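PDB 5DXF: trehalose-6-phosphate phosphatase from Candida albicans, which has an N-terminal domain of the glycosyltransferase family 20 type, a member of the GT-B clan. Local coordinates for residues D358-W363 and V481-N486; G352-L357 and S392-K397. One frame throughout, in Å; residues are numbered along the deposited sequence.

Contact 1. Residues D358-W363 and V481-N486; sequences DMYPEW and VAKTIN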
# COMPACT_ATOMS: atom_id res chain seq x y z
N ASP A 358 -21.37 -22.01 -7.47
CA ASP A 358 -22.11 -23.13 -6.92
C ASP A 358 -23.57 -22.85 -6.72
O ASP A 358 -24.42 -23.67 -7.03
CB ASP A 358 -21.50 -23.51 -5.58
CG ASP A 358 -20.62 -24.71 -5.66
OD1 ASP A 358 -21.16 -25.83 -5.69
OD2 ASP A 358 -19.40 -24.56 -5.69
N MET A 359 -23.86 -21.67 -6.19
CA MET A 359 -25.21 -21.27 -5.79
C MET A 359 -26.08 -20.79 -6.94
O MET A 359 -27.29 -21.00 -6.94
CB MET A 359 -25.13 -20.18 -4.72
CG MET A 359 -24.57 -20.64 -3.39
SD MET A 359 -24.36 -19.28 -2.23
CE MET A 359 -26.02 -18.59 -2.20
N TYR A 360 -25.46 -20.14 -7.93
CA TYR A 360 -26.22 -19.52 -9.01
C TYR A 360 -25.87 -20.09 -10.38
O TYR A 360 -24.87 -19.69 -10.98
CB TYR A 360 -26.01 -18.01 -9.00
CG TYR A 360 -26.29 -17.37 -7.65
CD1 TYR A 360 -27.58 -17.04 -7.28
CD2 TYR A 360 -25.26 -17.11 -6.76
CE1 TYR A 360 -27.84 -16.46 -6.05
CE2 TYR A 360 -25.51 -16.54 -5.53
CZ TYR A 360 -26.80 -16.21 -5.18
OH TYR A 360 -27.05 -15.64 -3.96
N PRO A 361 -26.69 -21.02 -10.87
CA PRO A 361 -26.56 -21.60 -12.21
C PRO A 361 -26.75 -20.56 -13.30
O PRO A 361 -26.29 -20.73 -14.43
CB PRO A 361 -27.67 -22.66 -12.26
CG PRO A 361 -28.01 -22.93 -10.84
CD PRO A 361 -27.80 -21.64 -10.12
N GLU A 362 -27.46 -19.48 -12.96
CA GLU A 362 -27.74 -18.39 -13.89
C GLU A 362 -26.47 -17.67 -14.33
O GLU A 362 -26.39 -17.17 -15.46
CB GLU A 362 -28.69 -17.39 -13.23
CG GLU A 362 -28.35 -17.11 -11.78
CD GLU A 362 -29.22 -16.05 -11.15
OE1 GLU A 362 -29.72 -15.18 -11.90
OE2 GLU A 362 -29.41 -16.08 -9.92
N TRP A 363 -25.47 -17.63 -13.46
CA TRP A 363 -24.25 -16.88 -13.72
C TRP A 363 -23.12 -17.75 -14.24
O TRP A 363 -22.06 -17.25 -14.60
CB TRP A 363 -23.81 -16.14 -12.46
CG TRP A 363 -24.73 -15.01 -12.09
CD1 TRP A 363 -25.65 -15.00 -11.08
CD2 TRP A 363 -24.82 -13.73 -12.73
NE1 TRP A 363 -26.30 -13.79 -11.05
CE2 TRP A 363 -25.81 -13.00 -12.06
CE3 TRP A 363 -24.16 -13.14 -13.81
CZ2 TRP A 363 -26.15 -11.70 -12.43
CZ3 TRP A 363 -24.50 -11.86 -14.18
CH2 TRP A 363 -25.49 -11.15 -13.49
N VAL A 481 -20.00 -13.71 0.72
CA VAL A 481 -19.33 -13.13 -0.43
C VAL A 481 -20.10 -13.47 -1.71
O VAL A 481 -20.31 -12.61 -2.57
CB VAL A 481 -17.87 -13.62 -0.56
CG1 VAL A 481 -17.30 -13.26 -1.92
CG2 VAL A 481 -17.02 -13.03 0.56
N ALA A 482 -20.51 -14.72 -1.82
CA ALA A 482 -21.31 -15.19 -2.95
C ALA A 482 -22.61 -14.41 -3.08
O ALA A 482 -22.90 -13.83 -4.14
CB ALA A 482 -21.59 -16.67 -2.81
N LYS A 483 -23.40 -14.42 -2.01
CA LYS A 483 -24.66 -13.68 -1.96
C LYS A 483 -24.47 -12.21 -2.35
O LYS A 483 -25.26 -11.65 -3.12
CB LYS A 483 -25.27 -13.76 -0.55
CG LYS A 483 -25.88 -15.11 -0.20
CD LYS A 483 -26.07 -15.24 1.30
CE LYS A 483 -27.30 -16.06 1.65
NZ LYS A 483 -27.24 -17.43 1.06
N THR A 484 -23.40 -11.61 -1.84
CA THR A 484 -23.09 -10.21 -2.10
C THR A 484 -22.77 -9.97 -3.57
O THR A 484 -23.20 -8.98 -4.15
CB THR A 484 -21.91 -9.71 -1.25
OG1 THR A 484 -22.15 -10.03 0.13
CG2 THR A 484 -21.74 -8.21 -1.40
N ILE A 485 -22.00 -10.88 -4.17
CA ILE A 485 -21.66 -10.79 -5.58
C ILE A 485 -22.92 -10.86 -6.44
O ILE A 485 -23.11 -10.05 -7.36
CB ILE A 485 -20.67 -11.90 -5.99
CG1 ILE A 485 -19.28 -11.62 -5.42
CG2 ILE A 485 -20.59 -12.02 -7.50
CD1 ILE A 485 -18.35 -12.81 -5.48
N ASN A 486 -23.80 -11.81 -6.13
CA ASN A 486 -25.08 -11.90 -6.82
C ASN A 486 -25.89 -10.61 -6.69
O ASN A 486 -26.46 -10.12 -7.66
CB ASN A 486 -25.89 -13.09 -6.31
CG ASN A 486 -27.24 -13.22 -7.01
OD1 ASN A 486 -27.31 -13.66 -8.16
ND2 ASN A 486 -28.31 -12.83 -6.32

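Contact 2. Residues G352-L357 and S392-K397; sequences GFEIFL and SRINSK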
# COMPACT_ATOMS: atom_id res chain seq x y z
N GLY A 352 -15.04 -17.57 -2.21
CA GLY A 352 -16.32 -16.90 -2.36
C GLY A 352 -16.84 -16.99 -3.79
O GLY A 352 -18.04 -17.15 -4.01
N PHE A 353 -15.93 -16.89 -4.75
CA PHE A 353 -16.30 -16.97 -6.16
C PHE A 353 -16.79 -18.36 -6.53
O PHE A 353 -17.77 -18.51 -7.26
CB PHE A 353 -15.12 -16.58 -7.05
CG PHE A 353 -15.42 -16.66 -8.53
CD1 PHE A 353 -16.56 -16.06 -9.05
CD2 PHE A 353 -14.55 -17.30 -9.39
CE1 PHE A 353 -16.83 -16.13 -10.40
CE2 PHE A 353 -14.82 -17.36 -10.75
CZ PHE A 353 -15.96 -16.78 -11.25
N GLU A 354 -16.10 -19.37 -6.01
CA GLU A 354 -16.52 -20.75 -6.23
C GLU A 354 -17.90 -20.99 -5.65
O GLU A 354 -18.77 -21.53 -6.34
CB GLU A 354 -15.52 -21.72 -5.61
CG GLU A 354 -15.95 -23.17 -5.73
CD GLU A 354 -14.93 -24.12 -5.16
OE1 GLU A 354 -14.04 -23.67 -4.41
OE2 GLU A 354 -15.01 -25.33 -5.47
N ILE A 355 -18.11 -20.60 -4.40
CA ILE A 355 -19.42 -20.72 -3.77
C ILE A 355 -20.47 -20.02 -4.62
O ILE A 355 -21.57 -20.54 -4.83
CB ILE A 355 -19.44 -20.14 -2.34
CG1 ILE A 355 -18.48 -20.89 -1.43
CG2 ILE A 355 -20.85 -20.21 -1.76
CD1 ILE A 355 -19.01 -22.22 -0.94
N PHE A 356 -20.12 -18.84 -5.13
CA PHE A 356 -21.01 -18.06 -5.99
C PHE A 356 -21.42 -18.82 -7.24
O PHE A 356 -22.58 -18.80 -7.64
CB PHE A 356 -20.36 -16.73 -6.37
CG PHE A 356 -21.03 -16.03 -7.52
CD1 PHE A 356 -22.22 -15.35 -7.34
CD2 PHE A 356 -20.45 -16.03 -8.78
CE1 PHE A 356 -22.83 -14.70 -8.40
CE2 PHE A 356 -21.05 -15.38 -9.84
CZ PHE A 356 -22.24 -14.71 -9.65
N LEU A 357 -20.45 -19.49 -7.86
CA LEU A 357 -20.74 -20.30 -9.04
C LEU A 357 -21.59 -21.52 -8.68
O LEU A 357 -22.42 -21.96 -9.47
CB LEU A 357 -19.44 -20.74 -9.71
CG LEU A 357 -18.64 -19.62 -10.38
CD1 LEU A 357 -17.40 -20.17 -11.06
CD2 LEU A 357 -19.51 -18.87 -11.37
N SER A 392 -7.52 -23.90 -10.36
CA SER A 392 -7.60 -25.12 -11.14
C SER A 392 -8.91 -25.85 -10.89
O SER A 392 -9.51 -26.38 -11.83
CB SER A 392 -6.42 -26.05 -10.82
OG SER A 392 -5.20 -25.51 -11.29
N ARG A 393 -9.37 -25.85 -9.64
CA ARG A 393 -10.62 -26.52 -9.28
C ARG A 393 -11.83 -25.85 -9.92
O ARG A 393 -12.69 -26.51 -10.51
CB ARG A 393 -10.78 -26.57 -7.76
CG ARG A 393 -11.70 -27.68 -7.27
CD ARG A 393 -12.24 -27.36 -5.88
NE ARG A 393 -11.20 -26.81 -5.01
CZ ARG A 393 -11.42 -25.94 -4.02
NH1 ARG A 393 -12.65 -25.52 -3.77
NH2 ARG A 393 -10.41 -25.50 -3.29
N ILE A 394 -11.89 -24.52 -9.80
CA ILE A 394 -12.98 -23.74 -10.37
C ILE A 394 -13.04 -23.87 -11.89
O ILE A 394 -14.10 -24.09 -12.47
CB ILE A 394 -12.86 -22.24 -10.00
CG1 ILE A 394 -12.93 -22.07 -8.48
CG2 ILE A 394 -13.95 -21.43 -10.67
CD1 ILE A 394 -12.81 -20.63 -8.03
N ASN A 395 -11.88 -23.74 -12.54
CA ASN A 395 -11.83 -23.87 -14.00
C ASN A 395 -12.14 -25.29 -14.47
O ASN A 395 -12.70 -25.48 -15.54
CB ASN A 395 -10.46 -23.43 -14.53
CG ASN A 395 -10.24 -21.94 -14.38
OD1 ASN A 395 -11.18 -21.17 -14.20
ND2 ASN A 395 -8.98 -21.52 -14.47
N SER A 396 -11.77 -26.28 -13.67
CA SER A 396 -12.10 -27.66 -13.99
C SER A 396 -13.59 -27.91 -13.87
O SER A 396 -14.18 -28.62 -14.68
CB SER A 396 -11.34 -28.63 -13.07
OG SER A 396 -11.86 -29.94 -13.19
N LYS A 397 -14.21 -27.31 -12.86
CA LYS A 397 -15.62 -27.57 -12.58
C LYS A 397 -16.57 -26.80 -13.51
O LYS A 397 -17.54 -27.36 -14.01
CB LYS A 397 -15.95 -27.24 -11.12
CG LYS A 397 -17.40 -27.51 -10.76
CD LYS A 397 -17.59 -27.71 -9.27
CE LYS A 397 -19.02 -28.13 -8.96
NZ LYS A 397 -19.18 -28.50 -7.53

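Contact 1. Residues D358-W363 and V481-N486
Asn486 lays its side-chain amide over one face of the Tyr360 ring, the two planes only 3° apart. The stack is offset: Asn486 OD1 stands over the rim, 3.5 Å from Tyr360 CD1, while Asn486 CB lies 3.8 Å from the centroid of the Tyr360 ring, 25° off its normal, as a CH-pi contact. With its CG anti to the backbone N, Asn486 reaches out from its helix to this position. Trp363 NE1 donates a hydrogen bond of 3.1 Å to Asn486 OD1. That bond is bent (136° at the hydrogen), yet the donor lies in the carbonyl plane, and the indole stands steeply to the amide. One oxygen thus sits over the phenol and accepts from the indole, an arrangement consistent with a fixed rotation of the amide.

About one turn earlier in the helix, Tyr360 OH comes to 3.7 Å from Lys483 CA. Met359, bent at its last torsion, sets SD 3.8 Å from Ala482 CB, and its methyl CE passes 3.7 Å from Lys483 NZ.

This is structural packing where the chain leaves helix 346-359, Tyr360 being the first residue out of helical angles, and meets helix 478-489, among the parallel strands and helices expected of a GT-B protein. Thr484 and Ile485 pack on strand 455-458, while Val481 and Thr484 also touch strand 471-473.

Contact 2. Residues G352-L357 and S392-K397
This is the packing of two neighbouring, nearly parallel helices of successive beta-alpha-beta crossovers, in the Rossmann-like architecture expected of a GT-B protein. Helix 346-359 links strand 332-339 to strand 367-374, and helix 381-398 links the latter to strand 406-409, the three strands lying side by side in parallel. The axes of the short segments 352-357 and 392-397 run 17° apart and approach to 10.5 Å. Their backbones are nearest at Glu354 and Ile394, whose CA atoms are 6.2 Å apart.

Ile394 carries the apolar part, pointing toward helix 346-359 and using both of its branches. Ile394 CD1 lies 3.8 Å from Glu354 CB and 4.0 Å from Phe353 CD2, meeting that ring obliquely. The other branch, Ile394 CG2, abuts Leu357 CD1 at 3.7 Å. Leu357 CD1 itself stands over the rim of one face of the Phe353 ring, so Leu357 and Phe353 pack on each other as well as on the isoleucine. Phe353 touches Val367, Leu369 and Val406 of the sheet; Ile394 touches Val406 and, in the loop before it, Pro405.

Farther from the sheet, the contact turns polar. Glu354 has CG anti to the backbone N and a fully extended chain, which sends its carboxylate across to Arg393, whose own chain bends at its third torsion to meet it. Lys397 NZ, 5.6 Å from Glu354 OE2, could add to the favourable field without touching; it also forms a long, weak ion pair with Asp358. The carboxylate and guanidinium planes are turned 45° to each other, and a single nitrogen faces both oxygens: Arg393 NH1 makes the salt bridge to Glu354 OE1 at 2.4 Å and gives a weak hydrogen bond to Glu354 OE2 at 2.9 Å.

Followed from the N terminus, the chain supplies 352-357 and then, directly, 358-363, so both contacts start from helix 346-359 and the turn leaving it. Contact 2 closes first, after 34 intervening residues that include strand 367-374. Contact 1 closes after 117, when the chain has also made strands 406-409, 428-430, 455-458 and 471-473. The segments alternate, so the two closures cross. Their centres lie about 11 Å apart, and Phe356 bridges them by packing on Trp363 and Ile485 of contact 1. Together they tie helix 346-359 to helix 381-398 over one three-stranded parallel sheet and to helix 478-489, which packs on the other.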